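E3 19 kDa protein (Human adenovirus E serotype 4, PDB 5IRO) probably binds MHC class I heavy chains and retains them in the endoplasmic reticulum, impairing their transport to the cell surface; this chain is a part of the longer membrane protein. Local coordinates at residues D63-T68 / T84-H89; S41-Y46 / T68-G73. All coordinates share one frame; numbering follows the deposited sequence.

From the N terminus, segment 41-46 comes first and is joined by 68-73 in contact 2, closing a loop of 21 residues that contains strand 54-59 of the other sheet. Contact 1 opens at 63-68, which begins inside that loop and ends on T68, and closes at 84-89 after the hairpin of strands 66-72 and 78-84. The segments alternate, so the two closures cross rather than nest, and T68 belongs to both. Strand 66-72 is the common element: its later part pairs with edge strand 43-45, while its beginning meets the loop leading to helix 91-94. Y46 joins the two contacts directly: its hydroxyl probably hydrogen-bonds to P64 O and its ring meets that of F87.

Contact 1. Residues D63-T68 / T84-H89; sequences DPEWYT and TFIFEH
The F87 ring meets segment 63-68 at its edge: E65 CA lies in the ring plane, 3.4 Å from F87 CE2, and W66 N is also near that plane. P64 O approaches obliquely, 3.2 Å from F87 CD2. Beyond the two segments F87 meets the W59 ring, whose plane is only about 15° from its own, and the more steeply inclined ring of Y46. Y67 is likewise met at an edge, where F85 CB lies 3.8 Å from Y67 CE2; the two side chains run alongside each other in the same direction. The F85 ring itself leads away, toward L20 and F22.

F87 CG is anti to its carbonyl carbon (chi1 -52°), and the F87 and E65 side chains run antiparallel past one another. I86 instead runs beside E65: CG1 is anti to the backbone N, and this together with the turned chi2 (76°) brings its terminal CD1 to 3.3 Å from E65 CD.

The polar link is weak: E65 O receives one bond from the T84 hydroxyl, OG1, at 3.3 Å and one from the backbone N of F85 at 3.2 Å, the latter bent to 120° at the hydrogen. This is the open end of the hairpin formed by strands 66-72 and 78-84. The loop then continues toward C91, disulfide-bonded to C29, while F85 and F87 both touch L20, tying this end of the hairpin to the other sheet.

At the outer end, the carboxylates of E65 and E88 come together through OE2 and OE1, two acceptors with no bond between them. Two like charges side by side would probably be unfavourable if both are ionised, and might favour protonation of one.

Contact 2. Residues S41-Y46 / T68-G73; sequences SVAIQY and TVSVPG
Side chains alternate between the two faces along each strand of this antiparallel pair, and facing residues share a face; the pair forms one side of a three-stranded sheet in a domain consistent with an immunoglobulin-like beta sandwich. The axes of strands 43-45 and 68-72 approach to 4.9 Å, with their directions 165° apart. A43, Q45, T68 and S70 occupy one face; I44 and V69 occupy the other, where I44 touches I33 and L55 of the second sheet.

On the face of A43, Q45, T68 and S70, the Q45 and T68 side chains run alongside each other in one direction. T68 OG1 sits in the crowded position between its backbone N and carbonyl carbon, which turns it to the aliphatic root of Q45, beside CB and CG. Q45 starts with CG anti to the backbone N, then bends at chi2, and its amide leads away from T68 to donate through NE2 to K47 O. A43 and S70 meet root to root, with A43 CB 3.9 Å from S70 CB, while S70 OG is hydrogen-bonded with T80 OG1 of strand 78-84.

The valines are matched methyl to methyl. V42 and V71 run alongside each other, bringing V42 CG2 to 3.6 Å from V71 CG1. V42 crosses V69 obliquely, and its CG2 lies 4.1 Å from V69 CG2. I44 CG1 is anti to the backbone N, and the tip of its side chain bends toward the neighbouring strand, CD1 coming to 3.3 Å from T68 O.

Two reciprocal backbone pairs fix this register. In the first, A43 N bonds to S70 O in the carbonyl plane, on a lone pair, and S70 N returns a nearly straight bond to A43 O, 170° at the hydrogen. In the second, Q45 N reaches T68 O in the carbonyl plane, whereas T68 N, 2.9 Å from Q45 O, stands 25° above the plane of that carbonyl.

Contact 1. Residues D63-T68 / T84-H89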
loop_
_atom_site.group_PDB
_atom_site.type_symbol
_atom_site.label_atom_id
_atom_site.label_comp_id
_atom_site.label_asym_id
_atom_site.label_seq_id
_atom_site.Cartn_x
_atom_site.Cartn_y
_atom_site.Cartn_z
ATOM N N ASP D 63 -6.725 -12.355 -24.753
ATOM C CA ASP D 63 -5.676 -11.345 -24.882
ATOM C C ASP D 63 -4.465 -11.880 -25.657
ATOM O O ASP D 63 -4.227 -13.089 -25.674
ATOM C CB ASP D 63 -5.280 -10.830 -23.492
ATOM C CG ASP D 63 -6.399 -10.051 -22.823
ATOM O OD1 ASP D 63 -7.547 -10.120 -23.313
ATOM O OD2 ASP D 63 -6.133 -9.373 -21.809
ATOM N N PRO D 64 -3.695 -10.977 -26.295
ATOM C CA PRO D 64 -2.636 -11.384 -27.228
ATOM C C PRO D 64 -1.558 -12.256 -26.598
ATOM O O PRO D 64 -1.316 -12.187 -25.393
ATOM C CB PRO D 64 -2.022 -10.046 -27.658
ATOM C CG PRO D 64 -3.102 -9.053 -27.450
ATOM C CD PRO D 64 -3.821 -9.511 -26.226
ATOM N N GLU D 65 -0.926 -13.080 -27.427
ATOM C CA GLU D 65 0.122 -13.980 -26.974
ATOM C C GLU D 65 1.364 -13.771 -27.818
ATOM O O GLU D 65 2.229 -14.642 -27.921
ATOM C CB GLU D 65 -0.359 -15.420 -27.058
ATOM C CG GLU D 65 -1.514 -15.698 -26.127
ATOM C CD GLU D 65 -2.277 -16.931 -26.518
ATOM O OE1 GLU D 65 -2.082 -17.411 -27.655
ATOM O OE2 GLU D 65 -3.057 -17.429 -25.680
ATOM N N TRP D 66 1.424 -12.596 -28.428
ATOM C CA TRP D 66 2.585 -12.170 -29.179
ATOM C C TRP D 66 2.847 -10.717 -28.813
ATOM O O TRP D 66 1.961 -10.028 -28.307
ATOM C CB TRP D 66 2.322 -12.349 -30.675
ATOM C CG TRP D 66 1.130 -11.599 -31.176
ATOM C CD1 TRP D 66 -0.109 -12.109 -31.443
ATOM C CD2 TRP D 66 1.091 -10.228 -31.579
ATOM N NE1 TRP D 66 -0.934 -11.122 -31.924
ATOM C CE2 TRP D 66 -0.217 -9.958 -32.026
ATOM C CE3 TRP D 66 2.031 -9.192 -31.584
ATOM C CZ2 TRP D 66 -0.608 -8.700 -32.471
ATOM C CZ3 TRP D 66 1.642 -7.948 -32.023
ATOM C CH2 TRP D 66 0.337 -7.711 -32.463
ATOM N N TYR D 67 4.059 -10.249 -29.078
ATOM C CA TYR D 67 4.419 -8.862 -28.827
ATOM C C TYR D 67 5.479 -8.404 -29.818
ATOM O O TYR D 67 6.287 -9.205 -30.284
ATOM C CB TYR D 67 4.874 -8.672 -27.373
ATOM C CG TYR D 67 6.054 -9.525 -26.954
ATOM C CD1 TYR D 67 7.325 -8.981 -26.830
ATOM C CD2 TYR D 67 5.895 -10.879 -26.680
ATOM C CE1 TYR D 67 8.401 -9.756 -26.445
ATOM C CE2 TYR D 67 6.964 -11.662 -26.296
ATOM C CZ TYR D 67 8.214 -11.097 -26.181
ATOM O OH TYR D 67 9.282 -11.876 -25.798
ATOM N N THR D 68 5.480 -7.112 -30.133
ATOM C CA THR D 68 6.390 -6.587 -31.142
ATOM C C THR D 68 7.539 -5.820 -30.511
ATOM O O THR D 68 7.351 -5.089 -29.534
ATOM C CB THR D 68 5.670 -5.656 -32.144
ATOM O OG1 THR D 68 4.986 -4.617 -31.442
ATOM C CG2 THR D 68 4.681 -6.432 -32.971
ATOM N N THR D 84 6.517 -14.553 -30.119
ATOM C CA THR D 84 5.391 -15.230 -29.484
ATOM C C THR D 84 5.808 -15.852 -28.150
ATOM O O THR D 84 6.638 -16.758 -28.098
ATOM C CB THR D 84 4.742 -16.299 -30.410
ATOM O OG1 THR D 84 3.736 -17.019 -29.685
ATOM C CG2 THR D 84 5.776 -17.278 -30.953
ATOM N N PHE D 85 5.245 -15.330 -27.067
ATOM C CA PHE D 85 5.407 -15.936 -25.754
ATOM C C PHE D 85 4.018 -16.153 -25.202
ATOM O O PHE D 85 3.199 -15.236 -25.172
ATOM C CB PHE D 85 6.198 -15.035 -24.809
ATOM C CG PHE D 85 6.528 -15.691 -23.495
ATOM C CD1 PHE D 85 5.685 -15.557 -22.402
ATOM C CD2 PHE D 85 7.671 -16.462 -23.362
ATOM C CE1 PHE D 85 5.984 -16.165 -21.195
ATOM C CE2 PHE D 85 7.977 -17.074 -22.160
ATOM C CZ PHE D 85 7.132 -16.925 -21.074
ATOM N N ILE D 86 3.754 -17.377 -24.764
ATOM C CA ILE D 86 2.429 -17.727 -24.284
ATOM C C ILE D 86 2.170 -17.314 -22.832
ATOM O O ILE D 86 2.837 -17.765 -21.899
ATOM C CB ILE D 86 2.145 -19.235 -24.487
ATOM C CG1 ILE D 86 0.706 -19.562 -24.095
ATOM C CG2 ILE D 86 3.174 -20.107 -23.764
ATOM C CD1 ILE D 86 -0.296 -19.122 -25.131
ATOM N N PHE D 87 1.205 -16.417 -22.665
ATOM C CA PHE D 87 0.841 -15.902 -21.354
ATOM C C PHE D 87 -0.148 -16.868 -20.715
ATOM O O PHE D 87 -0.351 -16.862 -19.502
ATOM C CB PHE D 87 0.231 -14.502 -21.469
ATOM C CG PHE D 87 1.076 -13.529 -22.248
ATOM C CD1 PHE D 87 1.920 -12.648 -21.598
ATOM C CD2 PHE D 87 1.021 -13.492 -23.629
ATOM C CE1 PHE D 87 2.700 -11.756 -22.308
ATOM C CE2 PHE D 87 1.797 -12.601 -24.344
ATOM C CZ PHE D 87 2.637 -11.733 -23.683
ATOM N N GLU D 88 -0.749 -17.708 -21.551
ATOM C CA GLU D 88 -1.695 -18.727 -21.106
ATOM C C GLU D 88 -0.994 -19.817 -20.294
ATOM O O GLU D 88 -1.643 -20.647 -19.657
ATOM C CB GLU D 88 -2.391 -19.339 -22.327
ATOM C CG GLU D 88 -3.598 -20.218 -22.044
ATOM C CD GLU D 88 -4.241 -20.744 -23.318
ATOM O OE1 GLU D 88 -3.845 -20.298 -24.416
ATOM O OE2 GLU D 88 -5.143 -21.601 -23.219
ATOM N N HIS D 89 0.336 -19.800 -20.307
ATOM C CA HIS D 89 1.124 -20.826 -19.634
ATOM C C HIS D 89 1.834 -20.278 -18.401
ATOM O O HIS D 89 2.535 -21.009 -17.700
ATOM C CB HIS D 89 2.144 -21.428 -20.598
ATOM C CG HIS D 89 1.717 -22.732 -21.190
ATOM N ND1 HIS D 89 1.511 -23.865 -20.432
ATOM C CD2 HIS D 89 1.449 -23.086 -22.470
ATOM C CE1 HIS D 89 1.138 -24.858 -21.219
ATOM N NE2 HIS D 89 1.093 -24.410 -22.461
#

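Contact 2. Residues S41-Y46 / T68-G73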
loop_
_atom_site.group_PDB
_atom_site.type_symbol
_atom_site.label_atom_id
_atom_site.label_comp_id
_atom_site.label_asym_id
_atom_site.label_seq_id
_atom_site.Cartn_x
_atom_site.Cartn_y
_atom_site.Cartn_z
ATOM N N SER D 41 14.842 3.854 -27.971
ATOM C CA SER D 41 14.163 3.598 -29.241
ATOM C C SER D 41 13.834 2.121 -29.472
ATOM O O SER D 41 13.093 1.784 -30.395
ATOM C CB SER D 41 14.939 4.188 -30.424
ATOM O OG SER D 41 15.102 5.587 -30.266
ATOM N N VAL D 42 14.370 1.244 -28.627
ATOM C CA VAL D 42 13.934 -0.145 -28.625
ATOM C C VAL D 42 12.532 -0.149 -28.034
ATOM O O VAL D 42 12.342 -0.155 -26.818
ATOM C CB VAL D 42 14.915 -1.089 -27.869
ATOM C CG1 VAL D 42 15.368 -0.468 -26.564
ATOM C CG2 VAL D 42 14.292 -2.465 -27.636
ATOM N N ALA D 43 11.541 -0.124 -28.917
ATOM C CA ALA D 43 10.161 0.044 -28.486
ATOM C C ALA D 43 9.474 -1.294 -28.276
ATOM O O ALA D 43 9.564 -2.182 -29.116
ATOM C CB ALA D 43 9.393 0.878 -29.504
ATOM N N ILE D 44 8.793 -1.442 -27.146
ATOM C CA ILE D 44 8.082 -2.682 -26.867
ATOM C C ILE D 44 6.578 -2.449 -26.966
ATOM O O ILE D 44 6.047 -1.472 -26.436
ATOM C CB ILE D 44 8.481 -3.311 -25.504
ATOM C CG1 ILE D 44 7.827 -4.685 -25.330
ATOM C CG2 ILE D 44 8.138 -2.392 -24.342
ATOM C CD1 ILE D 44 8.241 -5.691 -26.376
ATOM N N GLN D 45 5.900 -3.340 -27.679
ATOM C CA GLN D 45 4.457 -3.247 -27.838
ATOM C C GLN D 45 3.835 -4.600 -27.524
ATOM O O GLN D 45 4.371 -5.635 -27.910
ATOM C CB GLN D 45 4.124 -2.811 -29.265
ATOM C CG GLN D 45 2.692 -3.055 -29.711
ATOM C CD GLN D 45 1.911 -1.770 -29.876
ATOM O OE1 GLN D 45 2.489 -0.705 -30.093
ATOM N NE2 GLN D 45 0.590 -1.861 -29.785
ATOM N N TYR D 46 2.707 -4.591 -26.823
ATOM C CA TYR D 46 2.052 -5.831 -26.422
ATOM C C TYR D 46 0.654 -5.912 -27.034
ATOM O O TYR D 46 0.436 -6.664 -27.983
ATOM C CB TYR D 46 1.997 -5.940 -24.892
ATOM C CG TYR D 46 1.145 -7.076 -24.365
ATOM C CD1 TYR D 46 1.160 -8.328 -24.971
ATOM C CD2 TYR D 46 0.331 -6.897 -23.255
ATOM C CE1 TYR D 46 0.380 -9.362 -24.491
ATOM C CE2 TYR D 46 -0.450 -7.927 -22.767
ATOM C CZ TYR D 46 -0.422 -9.157 -23.388
ATOM O OH TYR D 46 -1.197 -10.185 -22.905
ATOM N N THR D 68 5.480 -7.112 -30.133
ATOM C CA THR D 68 6.390 -6.587 -31.142
ATOM C C THR D 68 7.539 -5.820 -30.511
ATOM O O THR D 68 7.351 -5.089 -29.534
ATOM C CB THR D 68 5.670 -5.656 -32.144
ATOM O OG1 THR D 68 4.986 -4.617 -31.442
ATOM C CG2 THR D 68 4.681 -6.432 -32.971
ATOM N N VAL D 69 8.728 -5.988 -31.082
ATOM C CA VAL D 69 9.902 -5.255 -30.631
ATOM C C VAL D 69 10.492 -4.463 -31.796
ATOM O O VAL D 69 10.955 -5.028 -32.786
ATOM C CB VAL D 69 10.972 -6.192 -29.995
ATOM C CG1 VAL D 69 11.249 -7.404 -30.877
ATOM C CG2 VAL D 69 12.253 -5.423 -29.682
ATOM N N SER D 70 10.448 -3.141 -31.675
ATOM C CA SER D 70 10.944 -2.263 -32.720
ATOM C C SER D 70 12.387 -1.924 -32.393
ATOM O O SER D 70 12.666 -1.317 -31.355
ATOM C CB SER D 70 10.099 -0.989 -32.805
ATOM O OG SER D 70 8.717 -1.288 -32.920
ATOM N N VAL D 71 13.299 -2.319 -33.278
ATOM C CA VAL D 71 14.726 -2.107 -33.050
ATOM C C VAL D 71 15.478 -1.699 -34.315
ATOM O O VAL D 71 15.381 -2.363 -35.345
ATOM C CB VAL D 71 15.396 -3.372 -32.466
ATOM C CG1 VAL D 71 15.144 -3.469 -30.975
ATOM C CG2 VAL D 71 14.903 -4.622 -33.178
ATOM N N PRO D 72 16.253 -0.607 -34.226
ATOM C CA PRO D 72 17.065 -0.106 -35.340
ATOM C C PRO D 72 18.235 -1.027 -35.672
ATOM O O PRO D 72 18.835 -1.617 -34.773
ATOM C CB PRO D 72 17.583 1.234 -34.811
ATOM C CG PRO D 72 17.582 1.071 -33.327
ATOM C CD PRO D 72 16.360 0.255 -33.037
ATOM N N GLY D 73 18.539 -1.151 -36.960
ATOM C CA GLY D 73 19.579 -2.048 -37.432
ATOM C C GLY D 73 20.919 -1.361 -37.619
ATOM O O GLY D 73 21.080 -0.190 -37.274
#